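Local coordinates for hyaluronidase (Thermobaculum terrenum, PDB 5DIY), which probably hydrolyses O-linked N-acetylglucosamine from modified proteins, as a hexosaminidase of glycoside hydrolase family 84, at residues D25-M30 with K65-K70; D45-E50 with E54-E59. One frame throughout, in Å; residues are numbered along the deposited sequence.

Contact 1: D25-M30 with K65-K70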
loop_
_atom_site.group_PDB
_atom_site.type_symbol
_atom_site.label_atom_id
_atom_site.label_comp_id
_atom_site.label_asym_id
_atom_site.label_seq_id
_atom_site.Cartn_x
_atom_site.Cartn_y
_atom_site.Cartn_z
ATOM N N ASP C 25 -3.597 -3.404 -19.987
ATOM C CA ASP C 25 -4.543 -2.348 -19.616
ATOM C C ASP C 25 -3.875 -1.244 -18.774
ATOM O O ASP C 25 -4.081 -0.059 -19.023
ATOM C CB ASP C 25 -5.717 -2.970 -18.853
ATOM C CG ASP C 25 -6.769 -1.955 -18.467
ATOM O OD1 ASP C 25 -7.639 -1.643 -19.309
ATOM O OD2 ASP C 25 -6.726 -1.476 -17.313
ATOM N N MET C 26 -3.071 -1.631 -17.785
ATOM C CA MET C 26 -2.316 -0.656 -16.990
ATOM C C MET C 26 -1.405 0.217 -17.859
ATOM O O MET C 26 -1.268 1.409 -17.589
ATOM C CB MET C 26 -1.495 -1.346 -15.890
ATOM C CG MET C 26 -0.912 -0.400 -14.840
ATOM S SD MET C 26 -2.137 0.585 -13.940
ATOM C CE MET C 26 -2.945 -0.673 -12.962
ATOM N N PHE C 27 -0.803 -0.355 -18.909
ATOM C CA PHE C 27 0.049 0.439 -19.809
ATOM C C PHE C 27 -0.739 1.538 -20.523
ATOM O O PHE C 27 -0.207 2.630 -20.749
ATOM C CB PHE C 27 0.790 -0.434 -20.836
ATOM C CG PHE C 27 1.782 -1.412 -20.241
ATOM C CD1 PHE C 27 2.288 -1.271 -18.941
ATOM C CD2 PHE C 27 2.243 -2.473 -21.011
ATOM C CE1 PHE C 27 3.202 -2.181 -18.429
ATOM C CE2 PHE C 27 3.161 -3.386 -20.500
ATOM C CZ PHE C 27 3.641 -3.241 -19.208
ATOM N N GLU C 28 -1.997 1.258 -20.864
ATOM C CA GLU C 28 -2.889 2.275 -21.442
ATOM C C GLU C 28 -3.231 3.363 -20.421
ATOM O O GLU C 28 -3.181 4.548 -20.745
ATOM C CB GLU C 28 -4.166 1.639 -21.998
ATOM C CG GLU C 28 -3.912 0.770 -23.224
ATOM C CD GLU C 28 -5.111 -0.057 -23.661
ATOM O OE1 GLU C 28 -6.088 -0.204 -22.889
ATOM O OE2 GLU C 28 -5.063 -0.584 -24.792
ATOM N N PHE C 29 -3.566 2.962 -19.194
ATOM C CA PHE C 29 -3.756 3.911 -18.086
ATOM C C PHE C 29 -2.500 4.767 -17.846
ATOM O O PHE C 29 -2.596 5.985 -17.652
ATOM C CB PHE C 29 -4.161 3.174 -16.800
ATOM C CG PHE C 29 -4.170 4.048 -15.571
ATOM C CD1 PHE C 29 -5.296 4.794 -15.238
ATOM C CD2 PHE C 29 -3.050 4.121 -14.742
ATOM C CE1 PHE C 29 -5.301 5.602 -14.106
ATOM C CE2 PHE C 29 -3.051 4.930 -13.612
ATOM C CZ PHE C 29 -4.181 5.671 -13.294
ATOM N N MET C 30 -1.332 4.126 -17.864
ATOM C CA MET C 30 -0.056 4.838 -17.713
ATOM C C MET C 30 0.143 5.915 -18.787
ATOM O O MET C 30 0.502 7.051 -18.465
ATOM C CB MET C 30 1.122 3.852 -17.716
ATOM C CG MET C 30 1.270 3.080 -16.417
ATOM S SD MET C 30 2.470 1.744 -16.523
ATOM C CE MET C 30 4.004 2.660 -16.370
ATOM N N LYS C 65 7.225 -10.568 -24.663
ATOM C CA LYS C 65 7.329 -9.861 -25.950
ATOM C C LYS C 65 6.101 -8.987 -26.205
ATOM O O LYS C 65 6.232 -7.854 -26.673
ATOM C CB LYS C 65 7.496 -10.847 -27.115
ATOM C CG LYS C 65 7.793 -10.191 -28.465
ATOM C CD LYS C 65 7.907 -11.225 -29.581
ATOM C CE LYS C 65 7.517 -10.640 -30.934
ATOM N N GLU C 66 4.918 -9.524 -25.913
ATOM C CA GLU C 66 3.672 -8.764 -26.041
ATOM C C GLU C 66 3.656 -7.558 -25.084
ATOM O O GLU C 66 3.314 -6.453 -25.494
ATOM C CB GLU C 66 2.454 -9.665 -25.812
ATOM N N LEU C 67 4.064 -7.770 -23.833
ATOM C CA LEU C 67 4.213 -6.670 -22.864
ATOM C C LEU C 67 5.197 -5.594 -23.336
ATOM O O LEU C 67 4.880 -4.404 -23.313
ATOM C CB LEU C 67 4.680 -7.196 -21.500
ATOM C CG LEU C 67 3.738 -8.061 -20.664
ATOM C CD1 LEU C 67 4.465 -8.506 -19.404
ATOM C CD2 LEU C 67 2.453 -7.321 -20.320
ATOM N N ILE C 68 6.383 -6.031 -23.765
ATOM C CA ILE C 68 7.445 -5.122 -24.199
ATOM C C ILE C 68 6.980 -4.280 -25.387
ATOM O O ILE C 68 7.233 -3.075 -25.427
ATOM C CB ILE C 68 8.768 -5.886 -24.500
ATOM C CG1 ILE C 68 9.379 -6.418 -23.196
ATOM C CG2 ILE C 68 9.794 -4.987 -25.181
ATOM C CD1 ILE C 68 10.273 -7.626 -23.373
ATOM N N GLU C 69 6.286 -4.906 -26.338
ATOM C CA GLU C 69 5.759 -4.184 -27.505
ATOM C C GLU C 69 4.637 -3.211 -27.124
ATOM O O GLU C 69 4.582 -2.100 -27.653
ATOM C CB GLU C 69 5.303 -5.158 -28.600
ATOM C CG GLU C 69 6.480 -5.829 -29.309
ATOM C CD GLU C 69 6.077 -6.893 -30.321
ATOM O OE1 GLU C 69 4.865 -7.148 -30.504
ATOM O OE2 GLU C 69 6.990 -7.481 -30.941
ATOM N N LYS C 70 3.762 -3.618 -26.203
ATOM C CA LYS C 70 2.698 -2.731 -25.716
ATOM C C LYS C 70 3.285 -1.520 -24.986
ATOM O O LYS C 70 2.878 -0.385 -25.240
ATOM C CB LYS C 70 1.719 -3.484 -24.805
ATOM C CG LYS C 70 0.492 -2.679 -24.372
ATOM C CD LYS C 70 -0.418 -2.349 -25.544
ATOM C CE LYS C 70 -1.690 -1.659 -25.082
ATOM N NZ LYS C 70 -2.624 -1.428 -26.220
#
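Phe-27 projects from helix 20-32 toward helix 58-73 and supplies most of the apolar contact with Leu-67 and Lys-70. Lys-70 lies at the edge of the Phe-27 ring: CG comes to 3.8 Å from Phe-27 CD2, and CB of Lys-70 also falls in the ring plane at that edge. Further along the ring, Phe-27 CE2 meets Leu-67 CD2 at 4.0 Å, the two side chains crossing at about a right angle. The same CE2 carbon lies 3.5 Å from the Leu-67 carbonyl O, an oblique approach. Tyr-38 packs edge-to-face with this phenyl ring, tying it to strand 37-40. The segment axes pass 10.6 Å apart at 12°, consistent with two successive outer helices of the (beta/alpha)8 barrel running nearly parallel.

The polar part is a single salt bridge, Lys-70 NZ to Glu-28 OE2 at 2.9 Å. The ammonium reaches the carboxylate oxygen on its anti side, 24° out of plane. A bend at chi2 (66°) lets the lysine methylenes run past Phe-27 before the amine arrives at Glu-28, whose chain is extended beyond CG. Exchanging Lys-70 for an alanine would probably leave the Glu-28 carboxylate without this cationic mate and open a gap at the Phe-27 edge. Lysine thus works in two ways, its methylenes extending the apolar layer and its amine adding an ionic bond at the exposed margin.

Contact 2: D45-E50 with E54-E59; sequences DLYHRE and EPYKEE
Tyr-56 OH donates a hydrogen bond to Asp-45 OD2 at 2.7 Å. The carboxylate oxygen is approached on its syn side with the hydroxyl 34° out of plane, while OD2 itself sits at the edge of the tyrosine ring. Asp-45 presents the group by placing CG anti to the backbone N (chi1 176°). Its OD2 is also hydrogen-bonded to Tyr-40 OH, so two phenols hold one oxygen. On the other branch, Asp-45 OD1 accepts from Tyr-47 N at 3.0 Å, met from above the carboxylate plane. This is an Asx turn, and it probably helps to set the rotation of the carboxylate, together with the two phenols on OD2.

The turn belongs to the loop joining strand 37-40 to helix 58-73, a beta-to-alpha connection of the TIM barrel, on the barrel end where enzymes of this fold carry their active sites. Segment 54-59 leads into that helix, with Lys-57 at the N-cap position.

Apolar contact centres on Tyr-47. Tyr-47 CB approaches Tyr-56 CE1 to 3.4 Å, and the two side chains pass each other running opposite ways. The Tyr-47 and Tyr-56 ring planes are inclined at 59° with centroids 5.6 Å apart, an oblique pair. At the in-plane edge of Tyr-47, CE1 touches Glu-54 CB at 3.5 Å, whereas the glutamate end leads away.

Lys-102 bridges the segments from outside: its NZ is hydrogen-bonded to the carbonyl oxygens of Tyr-47 and Glu-54 and makes a cation-pi contact with Tyr-56.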
loop_
_atom_site.group_PDB
_atom_site.type_symbol
_atom_site.label_atom_id
_atom_site.label_comp_id
_atom_site.label_asym_id
_atom_site.label_seq_id
_atom_site.Cartn_x
_atom_site.Cartn_y
_atom_site.Cartn_z
ATOM N N ASP C 45 6.593 -14.449 -8.674
ATOM C CA ASP C 45 7.136 -15.106 -9.870
ATOM C C ASP C 45 8.427 -15.797 -9.433
ATOM O O ASP C 45 9.415 -15.125 -9.126
ATOM C CB ASP C 45 7.399 -14.080 -10.991
ATOM C CG ASP C 45 8.052 -14.694 -12.241
ATOM O OD1 ASP C 45 8.346 -15.908 -12.275
ATOM O OD2 ASP C 45 8.285 -13.936 -13.200
ATOM N N LEU C 46 8.415 -17.131 -9.391
ATOM C CA LEU C 46 9.595 -17.910 -8.959
ATOM C C LEU C 46 10.846 -17.603 -9.784
ATOM O O LEU C 46 11.960 -17.539 -9.247
ATOM C CB LEU C 46 9.309 -19.425 -8.994
ATOM C CG LEU C 46 8.497 -20.012 -7.831
ATOM C CD1 LEU C 46 8.173 -21.475 -8.103
ATOM C CD2 LEU C 46 9.235 -19.864 -6.502
ATOM N N TYR C 47 10.643 -17.380 -11.080
ATOM C CA TYR C 47 11.738 -17.093 -12.010
ATOM C C TYR C 47 12.353 -15.699 -11.837
ATOM O O TYR C 47 13.464 -15.451 -12.310
ATOM C CB TYR C 47 11.268 -17.329 -13.446
ATOM C CG TYR C 47 10.871 -18.772 -13.663
ATOM C CD1 TYR C 47 11.829 -19.780 -13.603
ATOM C CD2 TYR C 47 9.540 -19.139 -13.881
ATOM C CE1 TYR C 47 11.489 -21.114 -13.776
ATOM C CE2 TYR C 47 9.186 -20.474 -14.057
ATOM C CZ TYR C 47 10.168 -21.457 -14.003
ATOM O OH TYR C 47 9.848 -22.783 -14.173
ATOM N N HIS C 48 11.638 -14.801 -11.163
ATOM C CA HIS C 48 12.193 -13.499 -10.772
ATOM C C HIS C 48 13.183 -13.602 -9.594
ATOM O O HIS C 48 14.139 -12.811 -9.514
ATOM C CB HIS C 48 11.061 -12.509 -10.445
ATOM C CG HIS C 48 11.535 -11.227 -9.844
ATOM N ND1 HIS C 48 12.168 -10.250 -10.579
ATOM C CD2 HIS C 48 11.494 -10.777 -8.568
ATOM C CE1 HIS C 48 12.488 -9.246 -9.782
ATOM N NE2 HIS C 48 12.089 -9.540 -8.558
ATOM N N ARG C 49 12.968 -14.569 -8.697
ATOM C CA ARG C 49 13.641 -14.564 -7.394
ATOM C C ARG C 49 14.280 -15.899 -6.995
ATOM O O ARG C 49 15.484 -16.058 -7.168
ATOM C CB ARG C 49 12.680 -14.034 -6.326
ATOM C CG ARG C 49 13.340 -13.625 -5.022
ATOM C CD ARG C 49 12.558 -12.502 -4.355
ATOM N NE ARG C 49 13.138 -12.100 -3.071
ATOM C CZ ARG C 49 12.795 -12.575 -1.873
ATOM N NH1 ARG C 49 11.858 -13.513 -1.728
ATOM N NH2 ARG C 49 13.409 -12.105 -0.789
ATOM N N GLU C 50 13.503 -16.863 -6.496
ATOM C CA GLU C 50 14.087 -18.089 -5.925
ATOM C C GLU C 50 14.761 -18.924 -6.998
ATOM O O GLU C 50 15.895 -19.375 -6.818
ATOM C CB GLU C 50 13.044 -18.938 -5.189
ATOM C CG GLU C 50 12.551 -18.335 -3.878
ATOM C CD GLU C 50 11.332 -17.440 -4.033
ATOM O OE1 GLU C 50 11.084 -16.920 -5.144
ATOM O OE2 GLU C 50 10.617 -17.249 -3.030
ATOM N N GLU C 54 16.942 -20.196 -13.467
ATOM C CA GLU C 54 16.176 -20.939 -14.477
ATOM C C GLU C 54 15.653 -19.983 -15.549
ATOM O O GLU C 54 15.005 -18.988 -15.213
ATOM C CB GLU C 54 14.989 -21.674 -13.843
ATOM C CG GLU C 54 15.314 -22.586 -12.664
ATOM C CD GLU C 54 16.325 -23.663 -12.994
ATOM O OE1 GLU C 54 16.214 -24.280 -14.073
ATOM O OE2 GLU C 54 17.226 -23.891 -12.164
ATOM N N PRO C 55 15.933 -20.267 -16.838
ATOM C CA PRO C 55 15.397 -19.399 -17.896
ATOM C C PRO C 55 13.900 -19.606 -18.115
ATOM O O PRO C 55 13.393 -20.711 -17.914
ATOM C CB PRO C 55 16.190 -19.824 -19.137
ATOM C CG PRO C 55 16.559 -21.243 -18.874
ATOM C CD PRO C 55 16.772 -21.347 -17.391
ATOM N N TYR C 56 13.209 -18.538 -18.509
ATOM C CA TYR C 56 11.789 -18.611 -18.855
ATOM C C TYR C 56 11.569 -19.524 -20.065
ATOM O O TYR C 56 12.396 -19.558 -20.975
ATOM C CB TYR C 56 11.225 -17.216 -19.170
ATOM C CG TYR C 56 11.050 -16.314 -17.962
ATOM C CD1 TYR C 56 9.979 -16.494 -17.085
ATOM C CD2 TYR C 56 11.940 -15.263 -17.711
ATOM C CE1 TYR C 56 9.804 -15.669 -15.982
ATOM C CE2 TYR C 56 11.775 -14.432 -16.611
ATOM C CZ TYR C 56 10.707 -14.636 -15.746
ATOM O OH TYR C 56 10.537 -13.818 -14.649
ATOM N N LYS C 57 10.454 -20.253 -20.059
ATOM C CA LYS C 57 10.031 -21.073 -21.205
ATOM C C LYS C 57 9.448 -20.176 -22.301
ATOM O O LYS C 57 9.089 -19.025 -22.038
ATOM C CB LYS C 57 8.992 -22.110 -20.762
ATOM C CG LYS C 57 9.512 -23.121 -19.747
ATOM C CD LYS C 57 8.374 -23.893 -19.089
ATOM N N GLU C 58 9.351 -20.704 -23.521
ATOM C CA GLU C 58 8.907 -19.914 -24.694
ATOM C C GLU C 58 7.514 -19.287 -24.560
ATOM O O GLU C 58 7.279 -18.189 -25.072
ATOM C CB GLU C 58 8.978 -20.741 -25.996
ATOM C CG GLU C 58 10.167 -20.392 -26.879
ATOM C CD GLU C 58 10.009 -19.040 -27.554
ATOM O OE2 GLU C 58 10.988 -18.261 -27.581
ATOM N N GLU C 59 6.603 -19.997 -23.892
ATOM C CA GLU C 59 5.248 -19.502 -23.631
ATOM C C GLU C 59 5.283 -18.196 -22.835
ATOM O O GLU C 59 4.613 -17.233 -23.200
ATOM C CB GLU C 59 4.428 -20.554 -22.878
#

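Both contacts draw on helix 58-73, contact 2 at the approach to its N-terminal end and contact 1 further along it. Their centres lie 20 Å apart and their nearest atoms about 7 Å apart, so they do not touch. In sequence, the residues of contact 2 fall between the two segments of contact 1. Their relation to the sugar site differs: 25-30 with 65-70 lies away from it, joining neighbouring barrel helices, whereas the His-48 side chain of 45-50 comes within about 5 Å of that of Lys-43, about 6 Å of that of Asp-119, both N-acetylglucosamine-binding, and about 8 Å of the bound sugar. Arg-49 touches the engineered Asn-120, at the predicted proton-donor position.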